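Local coordinates for protein DnaJ homolog subfamily C member 10 (Mus musculus, PDB 3APQ) that reduces disulfides in the endoplasmic reticulum, aiding both correct folding and the degradation of misfolded proteins, and carries a J domain for partnering the Hsp70 chaperone HSPA5, at residues Tyr88-Ile99 and His130-Lys141. Numbering follows the deposited sequence.
Sequences YDFGIYDDDPEI and HDLAPTWREFAK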
loop_
_atom_site.group_PDB
_atom_site.type_symbol
_atom_site.label_atom_id
_atom_site.label_comp_id
_atom_site.label_asym_id
_atom_site.label_seq_id
_atom_site.Cartn_x
_atom_site.Cartn_y
_atom_site.Cartn_z
ATOM N N TYR A 88 9.341 9.273 -3.413
ATOM C CA TYR A 88 9.356 8.292 -4.478
ATOM C C TYR A 88 8.988 6.863 -4.025
ATOM O O TYR A 88 8.720 6.034 -4.888
ATOM C CB TYR A 88 10.730 8.216 -5.132
ATOM C CG TYR A 88 11.127 9.484 -5.875
ATOM C CD1 TYR A 88 10.493 9.842 -7.082
ATOM C CD2 TYR A 88 12.090 10.316 -5.367
ATOM C CE1 TYR A 88 10.872 11.042 -7.791
ATOM C CE2 TYR A 88 12.483 11.532 -6.050
ATOM C CZ TYR A 88 11.855 11.869 -7.261
ATOM O OH TYR A 88 12.202 13.026 -7.953
ATOM N N ASP A 89 8.970 6.597 -2.707
ATOM C CA ASP A 89 8.864 5.185 -2.246
ATOM C C ASP A 89 7.723 4.943 -1.252
ATOM O O ASP A 89 7.775 3.995 -0.458
ATOM C CB ASP A 89 10.192 4.709 -1.612
ATOM C CG ASP A 89 10.383 3.170 -1.728
ATOM O OD1 ASP A 89 9.669 2.471 -2.491
ATOM O OD2 ASP A 89 11.239 2.647 -1.029
ATOM N N PHE A 90 6.728 5.821 -1.307
ATOM C CA PHE A 90 5.661 5.861 -0.311
ATOM C C PHE A 90 4.303 5.937 -1.026
ATOM O O PHE A 90 4.126 6.776 -1.903
ATOM C CB PHE A 90 5.869 7.071 0.602
ATOM C CG PHE A 90 4.865 7.139 1.686
ATOM C CD1 PHE A 90 4.957 6.293 2.797
ATOM C CD2 PHE A 90 3.759 7.988 1.567
ATOM C CE1 PHE A 90 4.001 6.353 3.824
ATOM C CE2 PHE A 90 2.776 8.056 2.574
ATOM C CZ PHE A 90 2.901 7.236 3.719
ATOM N N GLY A 91 3.374 5.048 -0.673
ATOM C CA GLY A 91 2.039 5.044 -1.311
ATOM C C GLY A 91 2.140 4.931 -2.822
ATOM O O GLY A 91 1.507 5.689 -3.562
ATOM N N ILE A 92 2.979 3.991 -3.272
ATOM C CA ILE A 92 3.398 3.889 -4.669
ATOM C C ILE A 92 2.261 4.002 -5.669
ATOM O O ILE A 92 2.408 4.627 -6.729
ATOM C CB ILE A 92 4.099 2.432 -4.914
ATOM C CG1 ILE A 92 5.438 2.422 -4.181
ATOM C CG2 ILE A 92 4.405 2.151 -6.334
ATOM C CD1 ILE A 92 6.153 3.824 -4.266
ATOM N N TYR A 93 1.174 3.311 -5.379
ATOM C CA TYR A 93 0.109 3.229 -6.394
ATOM C C TYR A 93 -1.093 4.056 -6.073
ATOM O O TYR A 93 -2.109 3.828 -6.706
ATOM C CB TYR A 93 -0.324 1.756 -6.628
ATOM C CG TYR A 93 0.816 0.938 -7.252
ATOM C CD1 TYR A 93 1.334 1.250 -8.525
ATOM C CD2 TYR A 93 1.396 -0.125 -6.538
ATOM C CE1 TYR A 93 2.381 0.497 -9.092
ATOM C CE2 TYR A 93 2.458 -0.834 -7.068
ATOM C CZ TYR A 93 2.929 -0.523 -8.355
ATOM O OH TYR A 93 3.964 -1.257 -8.847
ATOM N N ASP A 94 -0.970 4.988 -5.126
ATOM C CA ASP A 94 -2.102 5.824 -4.652
ATOM C C ASP A 94 -2.696 6.761 -5.680
ATOM O O ASP A 94 -3.835 7.202 -5.518
ATOM C CB ASP A 94 -1.717 6.627 -3.421
ATOM C CG ASP A 94 -1.616 5.744 -2.162
ATOM O OD1 ASP A 94 -1.965 4.524 -2.231
ATOM O OD2 ASP A 94 -1.171 6.267 -1.122
ATOM N N ASP A 95 -1.910 7.115 -6.713
ATOM C CA ASP A 95 -2.438 7.948 -7.780
ATOM C C ASP A 95 -2.817 7.182 -9.041
ATOM O O ASP A 95 -3.001 7.827 -10.069
ATOM C CB ASP A 95 -1.424 9.039 -8.180
ATOM C CG ASP A 95 -1.084 9.964 -7.053
ATOM O OD1 ASP A 95 -1.988 10.380 -6.288
ATOM O OD2 ASP A 95 0.100 10.334 -6.937
ATOM N N ASP A 96 -2.903 5.837 -8.972
ATOM C CA ASP A 96 -3.263 4.963 -10.074
ATOM C C ASP A 96 -4.609 4.341 -9.724
ATOM O O ASP A 96 -4.668 3.367 -8.980
ATOM C CB ASP A 96 -2.178 3.893 -10.270
ATOM C CG ASP A 96 -0.813 4.522 -10.341
ATOM O OD1 ASP A 96 -0.664 5.365 -11.255
ATOM O OD2 ASP A 96 0.051 4.254 -9.461
ATOM N N PRO A 97 -5.713 4.919 -10.245
ATOM C CA PRO A 97 -7.014 4.452 -9.792
ATOM C C PRO A 97 -7.306 3.019 -10.276
ATOM O O PRO A 97 -8.150 2.343 -9.685
ATOM C CB PRO A 97 -8.003 5.485 -10.434
ATOM C CG PRO A 97 -7.268 6.112 -11.534
ATOM C CD PRO A 97 -5.826 6.154 -11.031
ATOM N N GLU A 98 -6.566 2.539 -11.275
ATOM C CA GLU A 98 -6.744 1.143 -11.785
ATOM C C GLU A 98 -6.194 0.028 -10.929
ATOM O O GLU A 98 -6.470 -1.167 -11.171
ATOM C CB GLU A 98 -6.103 1.010 -13.171
ATOM C CG GLU A 98 -6.680 1.988 -14.239
ATOM C CD GLU A 98 -6.100 3.382 -14.153
ATOM O OE1 GLU A 98 -5.137 3.603 -13.370
ATOM O OE2 GLU A 98 -6.612 4.252 -14.883
ATOM N N ILE A 99 -5.441 0.427 -9.922
ATOM C CA ILE A 99 -4.796 -0.484 -9.004
ATOM C C ILE A 99 -5.321 -0.325 -7.577
ATOM O O ILE A 99 -5.367 0.766 -7.084
ATOM C CB ILE A 99 -3.275 -0.280 -9.026
ATOM C CG1 ILE A 99 -2.702 -0.723 -10.354
ATOM C CG2 ILE A 99 -2.595 -0.966 -7.935
ATOM C CD1 ILE A 99 -1.405 -0.122 -10.640
ATOM N N HIS A 130 10.612 -0.908 -8.168
ATOM C CA HIS A 130 10.502 0.367 -8.858
ATOM C C HIS A 130 10.588 0.224 -10.365
ATOM O O HIS A 130 9.932 0.993 -11.130
ATOM C CB HIS A 130 11.503 1.391 -8.312
ATOM C CG HIS A 130 10.996 2.076 -7.080
ATOM N ND1 HIS A 130 10.505 3.365 -7.093
ATOM C CD2 HIS A 130 10.835 1.624 -5.815
ATOM C CE1 HIS A 130 10.077 3.680 -5.879
ATOM N NE2 HIS A 130 10.256 2.641 -5.092
ATOM N N ASP A 131 11.357 -0.754 -10.806
ATOM C CA ASP A 131 11.516 -0.947 -12.210
ATOM C C ASP A 131 10.200 -1.393 -12.819
ATOM O O ASP A 131 9.873 -0.989 -13.928
ATOM C CB ASP A 131 12.572 -2.032 -12.491
ATOM C CG ASP A 131 14.011 -1.524 -12.352
ATOM O OD1 ASP A 131 14.213 -0.312 -12.124
ATOM O OD2 ASP A 131 14.948 -2.355 -12.466
ATOM N N LEU A 132 9.493 -2.255 -12.107
ATOM C CA LEU A 132 8.215 -2.829 -12.537
ATOM C C LEU A 132 7.027 -1.821 -12.426
ATOM O O LEU A 132 6.107 -1.841 -13.234
ATOM C CB LEU A 132 7.929 -4.094 -11.732
ATOM C CG LEU A 132 6.523 -4.639 -11.891
ATOM C CD1 LEU A 132 6.284 -5.146 -13.344
ATOM C CD2 LEU A 132 6.260 -5.794 -10.875
ATOM N N ALA A 133 7.078 -0.932 -11.452
ATOM C CA ALA A 133 5.974 0.021 -11.227
ATOM C C ALA A 133 5.331 0.675 -12.465
ATOM O O ALA A 133 4.125 0.623 -12.617
ATOM C CB ALA A 133 6.337 1.045 -10.176
ATOM N N PRO A 134 6.127 1.305 -13.366
ATOM C CA PRO A 134 5.437 1.950 -14.474
ATOM C C PRO A 134 4.703 0.954 -15.357
ATOM O O PRO A 134 3.651 1.295 -15.879
ATOM C CB PRO A 134 6.583 2.624 -15.258
ATOM C CG PRO A 134 7.557 2.946 -14.198
ATOM C CD PRO A 134 7.555 1.699 -13.334
ATOM N N THR A 135 5.274 -0.228 -15.565
ATOM C CA THR A 135 4.633 -1.279 -16.367
ATOM C C THR A 135 3.398 -1.828 -15.679
ATOM O O THR A 135 2.385 -2.023 -16.348
ATOM C CB THR A 135 5.588 -2.440 -16.590
ATOM O OG1 THR A 135 6.780 -1.946 -17.186
ATOM C CG2 THR A 135 4.986 -3.550 -17.507
ATOM N N TRP A 136 3.452 -2.043 -14.348
ATOM C CA TRP A 136 2.275 -2.502 -13.640
ATOM C C TRP A 136 1.131 -1.471 -13.863
ATOM O O TRP A 136 -0.019 -1.846 -14.044
ATOM C CB TRP A 136 2.610 -2.647 -12.156
ATOM C CG TRP A 136 1.573 -3.370 -11.344
ATOM C CD1 TRP A 136 0.777 -2.849 -10.364
ATOM C CD2 TRP A 136 1.174 -4.748 -11.505
ATOM N NE1 TRP A 136 -0.057 -3.842 -9.855
ATOM C CE2 TRP A 136 0.164 -5.005 -10.551
ATOM C CE3 TRP A 136 1.611 -5.790 -12.346
ATOM C CZ2 TRP A 136 -0.448 -6.278 -10.411
ATOM C CZ3 TRP A 136 0.995 -7.059 -12.227
ATOM C CH2 TRP A 136 -0.004 -7.286 -11.267
ATOM N N ARG A 137 1.439 -0.180 -13.791
ATOM C CA ARG A 137 0.430 0.863 -14.007
ATOM C C ARG A 137 -0.137 0.828 -15.442
ATOM O O ARG A 137 -1.342 0.949 -15.631
ATOM C CB ARG A 137 1.041 2.251 -13.813
ATOM C CG ARG A 137 1.469 2.555 -12.373
ATOM C CD ARG A 137 2.189 3.901 -12.351
ATOM N NE ARG A 137 2.578 4.141 -10.966
ATOM C CZ ARG A 137 3.829 4.255 -10.550
ATOM N NH1 ARG A 137 4.839 4.295 -11.446
ATOM N NH2 ARG A 137 4.063 4.384 -9.236
ATOM N N GLU A 138 0.747 0.657 -16.446
ATOM C CA GLU A 138 0.316 0.624 -17.852
ATOM C C GLU A 138 -0.542 -0.629 -18.104
ATOM O O GLU A 138 -1.591 -0.574 -18.791
ATOM C CB GLU A 138 1.540 0.661 -18.811
ATOM C CG GLU A 138 1.129 0.545 -20.312
ATOM C CD GLU A 138 2.327 0.459 -21.300
ATOM O OE1 GLU A 138 3.395 -0.120 -20.932
ATOM O OE2 GLU A 138 2.158 0.939 -22.451
ATOM N N PHE A 139 -0.107 -1.745 -17.522
ATOM C CA PHE A 139 -0.852 -3.000 -17.633
ATOM C C PHE A 139 -2.254 -2.846 -17.006
ATOM O O PHE A 139 -3.277 -3.267 -17.596
ATOM C CB PHE A 139 -0.026 -4.099 -16.936
ATOM C CG PHE A 139 -0.825 -5.273 -16.483
ATOM C CD1 PHE A 139 -1.377 -6.145 -17.402
ATOM C CD2 PHE A 139 -1.019 -5.515 -15.139
ATOM C CE1 PHE A 139 -2.115 -7.248 -16.970
ATOM C CE2 PHE A 139 -1.776 -6.583 -14.710
ATOM C CZ PHE A 139 -2.325 -7.461 -15.649
ATOM N N ALA A 140 -2.301 -2.269 -15.797
ATOM C CA ALA A 140 -3.584 -2.105 -15.093
ATOM C C ALA A 140 -4.576 -1.264 -15.904
ATOM O O ALA A 140 -5.784 -1.551 -15.930
ATOM C CB ALA A 140 -3.391 -1.508 -13.633
ATOM N N LYS A 141 -4.085 -0.275 -16.634
ATOM C CA LYS A 141 -4.974 0.481 -17.520
ATOM C C LYS A 141 -5.468 -0.356 -18.664
ATOM O O LYS A 141 -6.628 -0.240 -19.069
ATOM C CB LYS A 141 -4.252 1.668 -18.111
ATOM C CG LYS A 141 -3.839 2.663 -17.045
ATOM C CD LYS A 141 -2.718 3.404 -17.607
ATOM C CE LYS A 141 -3.068 4.804 -17.759
ATOM N NZ LYS A 141 -2.448 5.351 -16.559
HETATM O O HOH W 1 -1.864 5.071 -13.485
HETATM O O HOH W 2 -2.556 2.401 -13.560
HETATM O O HOH W 3 -7.018 -2.521 -13.441
HETATM O O HOH W 4 -4.418 6.235 -14.401
#
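R137 reaches from the helix to the loop 88-99 and is gripped twice along the edge of its guanidinium. NE forms a salt bridge with OD2 of D96 at 2.9 Å, and NH2 donates to the carbonyl O of I92 at 3.0 Å. Both acceptors lie almost in the guanidinium plane, which fixes its rotation, although NE meets the carboxylate from above the latter's own plane. The side chain gets there extended from CG to NE.

Near the start of the loop, H130, in one of its two modelled conformers, donates from NE2 to D89 OD1 over 2.7 Å in a nearly straight bond (177°). The oxygen sits in the imidazole plane; OD2 of the same carboxylate takes the backbone N of G125, so D89 ties H130 to the backbone directly before the CxxC motif, whose C126 and C129 form the redox-active disulfide.

Apolar packing fills the middle. The Y93 ring is sandwiched, I92 CG2 over one face and W136 CD1 over the opposite one, 3.8 Å from Y93 CZ; the planes of the two aromatic rings meet obliquely at 56°. Its OH rests against A133 CA. Next along, I99 puts CD1 on W136 CD1 and presses CG1 tightly onto A140 CB at 3.4 Å.

Water links the charged side chains near the end of the loop: one molecule donates to E98 OE1 and the carbonyl O of R137. OE1 of E98 and NZ of K141 are 4.5 Å apart, beyond a direct salt bridge, and another water spans them.

The loop runs from helix 83-88 to edge strand 100-101 of the thioredoxin fold, lying along helix 127-142. Y93 and W136 reach strands 117-122 and 148-153 beneath, and on the J-domain side D94 pairs with R20 of helix 16-30.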